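Protein design 2L4HC2_11 (Synthetic construct, PDB 5J2L) is a designed helical hairpin that pairs with a second copy of itself as a homodimer, in which buried hydrogen-bond networks are intended to set the pairing specificity. Local coordinates at residues A[31-35]-A[52-56]; A[7-11]-A[77-81]. All coordinates share one frame; numbering follows the deposited sequence.

Contact 1: residues A[31-35]-A[52-56]; sequences RLKEI and ELREI
I56 and I35 meet end to end between two antiparallel helices: CD1 of I35 comes to 3.7 Å from CG1 of I56, and this pair, with E52, has the most surface buried here. The two branches of I56 divide the work. CG1 lies beside the backbone N (chi1 -65°), which turns it to the facing helix; from there CD1 continues to CB of R31, 3.6 Å away, while CG2 and CG1 both touch CD2 of L32. On I35 the other branch, CG2, packs 3.9 Å from CD2 of L53, so that its two branches reach different residues of helix 46-80.

E52 closes the outer side. Its methylenes run past I35 in the opposite direction, CB lying 3.9 Å from CD1 of I35, and its extended chain delivers OE1 to NH2 of R31 in a nearly straight salt bridge of 2.7 Å (N-H...O 173°). The bond lies in the guanidinium plane, but reaches OE1 on its anti side and tilted from the carboxylate plane. R31 is bent at chi2 and chi3, which curls its head along its own helix toward the next turn, where NH1 binds OE1 of E34; a water joins NH2 to the backbone O of E52. Three bonds thus fix the rotation of the guanidinium.

The segment axes pass 10.8 Å apart at 164°. This is a hydrophobic seam with a polar border within a helical hairpin, and helix 46-80 of the second subunit covers it, its I57 on I35 and L53 and its L60 on I56, as the two hairpins form a four-helix bundle.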
loop_
_atom_site.group_PDB
_atom_site.type_symbol
_atom_site.label_atom_id
_atom_site.label_comp_id
_atom_site.label_asym_id
_atom_site.label_seq_id
_atom_site.Cartn_x
_atom_site.Cartn_y
_atom_site.Cartn_z
ATOM N N ARG A 31 -6.016 1.567 10.169
ATOM C CA ARG A 31 -5.290 2.773 10.541
ATOM C C ARG A 31 -5.734 3.986 9.735
ATOM O O ARG A 31 -5.889 5.063 10.300
ATOM C CB ARG A 31 -3.796 2.588 10.410
ATOM C CG ARG A 31 -3.167 1.762 11.501
ATOM C CD ARG A 31 -3.248 2.517 12.776
ATOM N NE ARG A 31 -2.448 3.724 12.690
ATOM C CZ ARG A 31 -2.772 4.938 13.184
ATOM N NH1 ARG A 31 -3.902 5.157 13.826
ATOM N NH2 ARG A 31 -1.930 5.935 13.009
ATOM N N LEU A 32 -5.947 3.827 8.433
ATOM C CA LEU A 32 -6.406 4.958 7.630
ATOM C C LEU A 32 -7.781 5.453 8.108
ATOM O O LEU A 32 -8.030 6.660 8.113
ATOM C CB LEU A 32 -6.388 4.593 6.134
ATOM C CG LEU A 32 -4.972 4.517 5.504
ATOM C CD1 LEU A 32 -5.047 3.887 4.121
ATOM C CD2 LEU A 32 -4.405 5.937 5.397
ATOM N N LYS A 33 -8.655 4.530 8.533
ATOM C CA LYS A 33 -9.953 4.928 9.099
ATOM C C LYS A 33 -9.758 5.735 10.362
ATOM O O LYS A 33 -10.416 6.759 10.565
ATOM C CB LYS A 33 -10.832 3.710 9.413
ATOM C CG LYS A 33 -11.414 3.013 8.208
ATOM C CD LYS A 33 -12.243 1.790 8.619
ATOM C CE LYS A 33 -13.534 2.201 9.334
ATOM N NZ LYS A 33 -14.371 1.024 9.726
ATOM N N GLU A 34 -8.838 5.273 11.210
ATOM C CA GLU A 34 -8.553 5.950 12.463
ATOM C C GLU A 34 -8.029 7.359 12.197
ATOM O O GLU A 34 -8.435 8.328 12.849
ATOM C CB GLU A 34 -7.550 5.127 13.295
ATOM C CG GLU A 34 -8.097 3.816 13.842
ATOM C CD GLU A 34 -7.050 2.930 14.502
ATOM O OE1 GLU A 34 -5.941 3.363 14.696
ATOM O OE2 GLU A 34 -7.358 1.795 14.782
ATOM N N ILE A 35 -7.144 7.469 11.214
ATOM C CA ILE A 35 -6.514 8.750 10.908
ATOM C C ILE A 35 -7.595 9.706 10.385
ATOM O O ILE A 35 -7.639 10.876 10.780
ATOM C CB ILE A 35 -5.362 8.551 9.900
ATOM C CG1 ILE A 35 -4.247 7.736 10.575
ATOM C CG2 ILE A 35 -4.802 9.902 9.463
ATOM C CD1 ILE A 35 -3.184 7.218 9.609
ATOM N N GLU A 52 1.497 10.455 11.083
ATOM C CA GLU A 52 0.818 9.169 10.996
ATOM C C GLU A 52 0.697 8.696 9.536
ATOM O O GLU A 52 0.845 7.506 9.258
ATOM C CB GLU A 52 -0.538 9.221 11.723
ATOM C CG GLU A 52 -0.369 9.358 13.244
ATOM C CD GLU A 52 -1.631 9.250 14.079
ATOM O OE1 GLU A 52 -2.472 8.431 13.779
ATOM O OE2 GLU A 52 -1.732 9.977 15.046
ATOM N N LEU A 53 0.460 9.621 8.610
ATOM C CA LEU A 53 0.339 9.260 7.207
ATOM C C LEU A 53 1.689 8.832 6.615
ATOM O O LEU A 53 1.744 7.913 5.798
ATOM C CB LEU A 53 -0.294 10.409 6.443
ATOM C CG LEU A 53 -1.769 10.638 6.790
ATOM C CD1 LEU A 53 -2.260 11.927 6.143
ATOM C CD2 LEU A 53 -2.583 9.437 6.299
ATOM N N ARG A 54 2.756 9.488 7.074
ATOM C CA ARG A 54 4.123 9.184 6.717
ATOM C C ARG A 54 4.375 7.698 7.008
ATOM O O ARG A 54 4.912 6.973 6.169
ATOM C CB ARG A 54 5.072 10.133 7.494
ATOM C CG ARG A 54 6.554 10.046 7.195
ATOM C CD ARG A 54 7.403 11.065 7.934
ATOM N NE ARG A 54 7.196 12.443 7.471
ATOM C CZ ARG A 54 6.671 13.487 8.165
ATOM N NH1 ARG A 54 6.323 13.372 9.433
ATOM N NH2 ARG A 54 6.534 14.656 7.546
ATOM N N GLU A 55 3.941 7.255 8.192
ATOM C CA GLU A 55 4.082 5.865 8.620
ATOM C C GLU A 55 3.250 4.907 7.752
ATOM O O GLU A 55 3.727 3.826 7.402
ATOM C CB GLU A 55 3.754 5.746 10.111
ATOM C CG GLU A 55 3.803 4.324 10.693
ATOM C CD GLU A 55 5.142 3.633 10.585
ATOM O OE1 GLU A 55 6.121 4.263 10.260
ATOM O OE2 GLU A 55 5.180 2.452 10.844
ATOM N N ILE A 56 2.029 5.301 7.378
ATOM C CA ILE A 56 1.235 4.461 6.485
ATOM C C ILE A 56 1.959 4.255 5.174
ATOM O O ILE A 56 1.991 3.149 4.647
ATOM C CB ILE A 56 -0.171 5.034 6.165
ATOM C CG1 ILE A 56 -1.061 5.089 7.403
ATOM C CG2 ILE A 56 -0.823 4.168 5.087
ATOM C CD1 ILE A 56 -1.370 3.733 7.988
HETATM O O HOH W 1 0.273 5.765 11.409
#

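Contact 2: residues A[7-11]-A[77-81]; sequences EDYKL and IIRKR
OE1 of E7 takes two hydrogen bonds from one guanidinium: NE and NH2 of R81 each lie 2.7 Å from it, a side-on grip in which both nitrogens share a single oxygen. Sharing bends the bonds, to 147° at NE and 139° at NH2. Both donors approach from the same face of the carboxylate, whose plane is turned 50° from that of the guanidinium, although OE1 itself stays close to the guanidinium plane. The arginine reaches this position by running extended from CG to NE, antiparallel to the glutamate chain. Its NH2 also makes a weak, longer bond of 3.3 Å to OD1 of D8, whose carboxylate stands almost perpendicular to the guanidinium.

The other oxygen, OE2 of E7, rests against the methylenes of K80, 3.4 Å from CD. Beneath the charges, CD1 of I77 packs on CD2 of L11 at 3.7 Å, and CD1 of L11 lies 3.6 Å from NH1 of R81.

NH1 of R81 also forms a salt bridge with the terminal carboxylate, OXT, of R81 in the second subunit. Replacing E7 with an alanine would probably remove both short bonds on this side, leaving the weak one to D8 and the guanidinium less firmly set. One guanidinium therefore links the beginning of helix 7-41, the chain end and the partner chain, and the acidic groups around it probably offset its positive charge.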
loop_
_atom_site.group_PDB
_atom_site.type_symbol
_atom_site.label_atom_id
_atom_site.label_comp_id
_atom_site.label_asym_id
_atom_site.label_seq_id
_atom_site.Cartn_x
_atom_site.Cartn_y
_atom_site.Cartn_z
ATOM N N GLU A 7 9.655 -26.873 -5.065
ATOM C CA GLU A 7 8.689 -25.896 -5.549
ATOM C C GLU A 7 7.457 -25.868 -4.678
ATOM O O GLU A 7 6.971 -24.786 -4.354
ATOM C CB GLU A 7 8.279 -26.158 -6.990
ATOM C CG GLU A 7 9.352 -25.869 -8.024
ATOM C CD GLU A 7 8.859 -26.106 -9.421
ATOM O OE1 GLU A 7 7.833 -26.736 -9.571
ATOM O OE2 GLU A 7 9.493 -25.642 -10.339
ATOM N N ASP A 8 6.961 -27.048 -4.291
ATOM C CA ASP A 8 5.767 -27.125 -3.454
ATOM C C ASP A 8 6.068 -26.445 -2.136
ATOM O O ASP A 8 5.214 -25.762 -1.565
ATOM C CB ASP A 8 5.302 -28.569 -3.266
ATOM C CG ASP A 8 4.719 -29.169 -4.549
ATOM O OD1 ASP A 8 4.447 -28.428 -5.473
ATOM O OD2 ASP A 8 4.560 -30.366 -4.595
ATOM N N TYR A 9 7.306 -26.623 -1.674
ATOM C CA TYR A 9 7.790 -25.969 -0.475
ATOM C C TYR A 9 7.742 -24.452 -0.629
ATOM O O TYR A 9 7.237 -23.764 0.256
ATOM C CB TYR A 9 9.219 -26.403 -0.150
ATOM C CG TYR A 9 9.833 -25.585 0.957
ATOM C CD1 TYR A 9 9.626 -25.908 2.292
ATOM C CD2 TYR A 9 10.599 -24.474 0.627
ATOM C CE1 TYR A 9 10.195 -25.131 3.289
ATOM C CE2 TYR A 9 11.162 -23.694 1.617
ATOM C CZ TYR A 9 10.964 -24.023 2.945
ATOM O OH TYR A 9 11.532 -23.257 3.932
ATOM N N LYS A 10 8.287 -23.949 -1.734
ATOM C CA LYS A 10 8.366 -22.514 -1.976
ATOM C C LYS A 10 6.971 -21.919 -2.174
ATOM O O LYS A 10 6.725 -20.780 -1.789
ATOM C CB LYS A 10 9.280 -22.231 -3.177
ATOM C CG LYS A 10 10.742 -22.634 -2.956
ATOM C CD LYS A 10 11.397 -21.826 -1.835
ATOM C CE LYS A 10 11.818 -20.426 -2.292
ATOM N NZ LYS A 10 12.350 -19.600 -1.153
ATOM N N LEU A 11 6.059 -22.698 -2.743
ATOM C CA LEU A 11 4.692 -22.261 -2.922
ATOM C C LEU A 11 4.025 -22.122 -1.558
ATOM O O LEU A 11 3.319 -21.145 -1.313
ATOM C CB LEU A 11 3.937 -23.240 -3.821
ATOM C CG LEU A 11 4.378 -23.262 -5.295
ATOM C CD1 LEU A 11 3.716 -24.440 -6.001
ATOM C CD2 LEU A 11 3.975 -21.951 -5.961
ATOM N N ILE A 77 9.311 -20.241 -10.479
ATOM C CA ILE A 77 8.539 -21.480 -10.489
ATOM C C ILE A 77 7.751 -21.634 -11.796
ATOM O O ILE A 77 7.864 -22.651 -12.481
ATOM C CB ILE A 77 7.575 -21.531 -9.296
ATOM C CG1 ILE A 77 8.363 -21.608 -7.987
ATOM C CG2 ILE A 77 6.663 -22.743 -9.434
ATOM C CD1 ILE A 77 7.513 -21.375 -6.750
ATOM N N ILE A 78 6.957 -20.619 -12.124
ATOM C CA ILE A 78 6.141 -20.603 -13.330
ATOM C C ILE A 78 7.008 -20.714 -14.574
ATOM O O ILE A 78 6.660 -21.434 -15.506
ATOM C CB ILE A 78 5.214 -19.361 -13.339
ATOM C CG1 ILE A 78 4.140 -19.559 -12.252
ATOM C CG2 ILE A 78 4.590 -19.116 -14.706
ATOM C CD1 ILE A 78 3.310 -18.330 -11.961
ATOM N N ARG A 79 8.142 -20.027 -14.586
ATOM C CA ARG A 79 9.100 -20.177 -15.675
ATOM C C ARG A 79 9.339 -21.660 -15.892
ATOM O O ARG A 79 9.246 -22.159 -17.021
ATOM C CB ARG A 79 10.407 -19.473 -15.356
ATOM C CG ARG A 79 11.492 -19.587 -16.412
ATOM C CD ARG A 79 12.766 -18.956 -15.951
ATOM N NE ARG A 79 12.655 -17.505 -15.796
ATOM C CZ ARG A 79 12.850 -16.599 -16.781
ATOM N NH1 ARG A 79 13.180 -16.998 -17.995
ATOM N NH2 ARG A 79 12.708 -15.303 -16.524
ATOM N N LYS A 80 9.641 -22.364 -14.801
ATOM C CA LYS A 80 9.871 -23.802 -14.817
ATOM C C LYS A 80 8.596 -24.565 -15.174
ATOM O O LYS A 80 8.663 -25.669 -15.717
ATOM C CB LYS A 80 10.407 -24.265 -13.464
ATOM C CG LYS A 80 11.807 -23.772 -13.162
ATOM C CD LYS A 80 12.281 -24.243 -11.797
ATOM C CE LYS A 80 13.698 -23.752 -11.506
ATOM N NZ LYS A 80 14.187 -24.219 -10.177
ATOM N N ARG A 81 7.440 -23.973 -14.865
ATOM C CA ARG A 81 6.153 -24.606 -15.156
ATOM C C ARG A 81 5.469 -23.925 -16.356
ATOM O O ARG A 81 6.039 -23.873 -17.452
ATOM C CB ARG A 81 5.243 -24.572 -13.919
ATOM C CG ARG A 81 5.778 -25.349 -12.707
ATOM C CD ARG A 81 4.830 -25.346 -11.540
ATOM N NE ARG A 81 5.397 -26.060 -10.398
ATOM C CZ ARG A 81 4.741 -26.435 -9.274
ATOM N NH1 ARG A 81 3.457 -26.187 -9.107
ATOM N NH2 ARG A 81 5.420 -27.066 -8.327
ATOM O OXT ARG A 81 4.261 -23.688 -16.296
#

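Both contacts join helix 7-41 to helix 46-80, and together they illustrate how a long antiparallel hairpin is held at widely separated levels. Contact 1 lies toward the connecting turn and contact 2 at the open end, where the two termini meet; their centres are 36 Å apart, on opposite sides of the chain's centre, and their nearest atoms about 25 Å apart. Along the sequence the order is 7-11, 31-35, 52-56, 77-81, so the pair that is closer in sequence falls between the halves of the more distant one. Each level also touches the second subunit, so pairing within the hairpin and pairing between chains coincide at both.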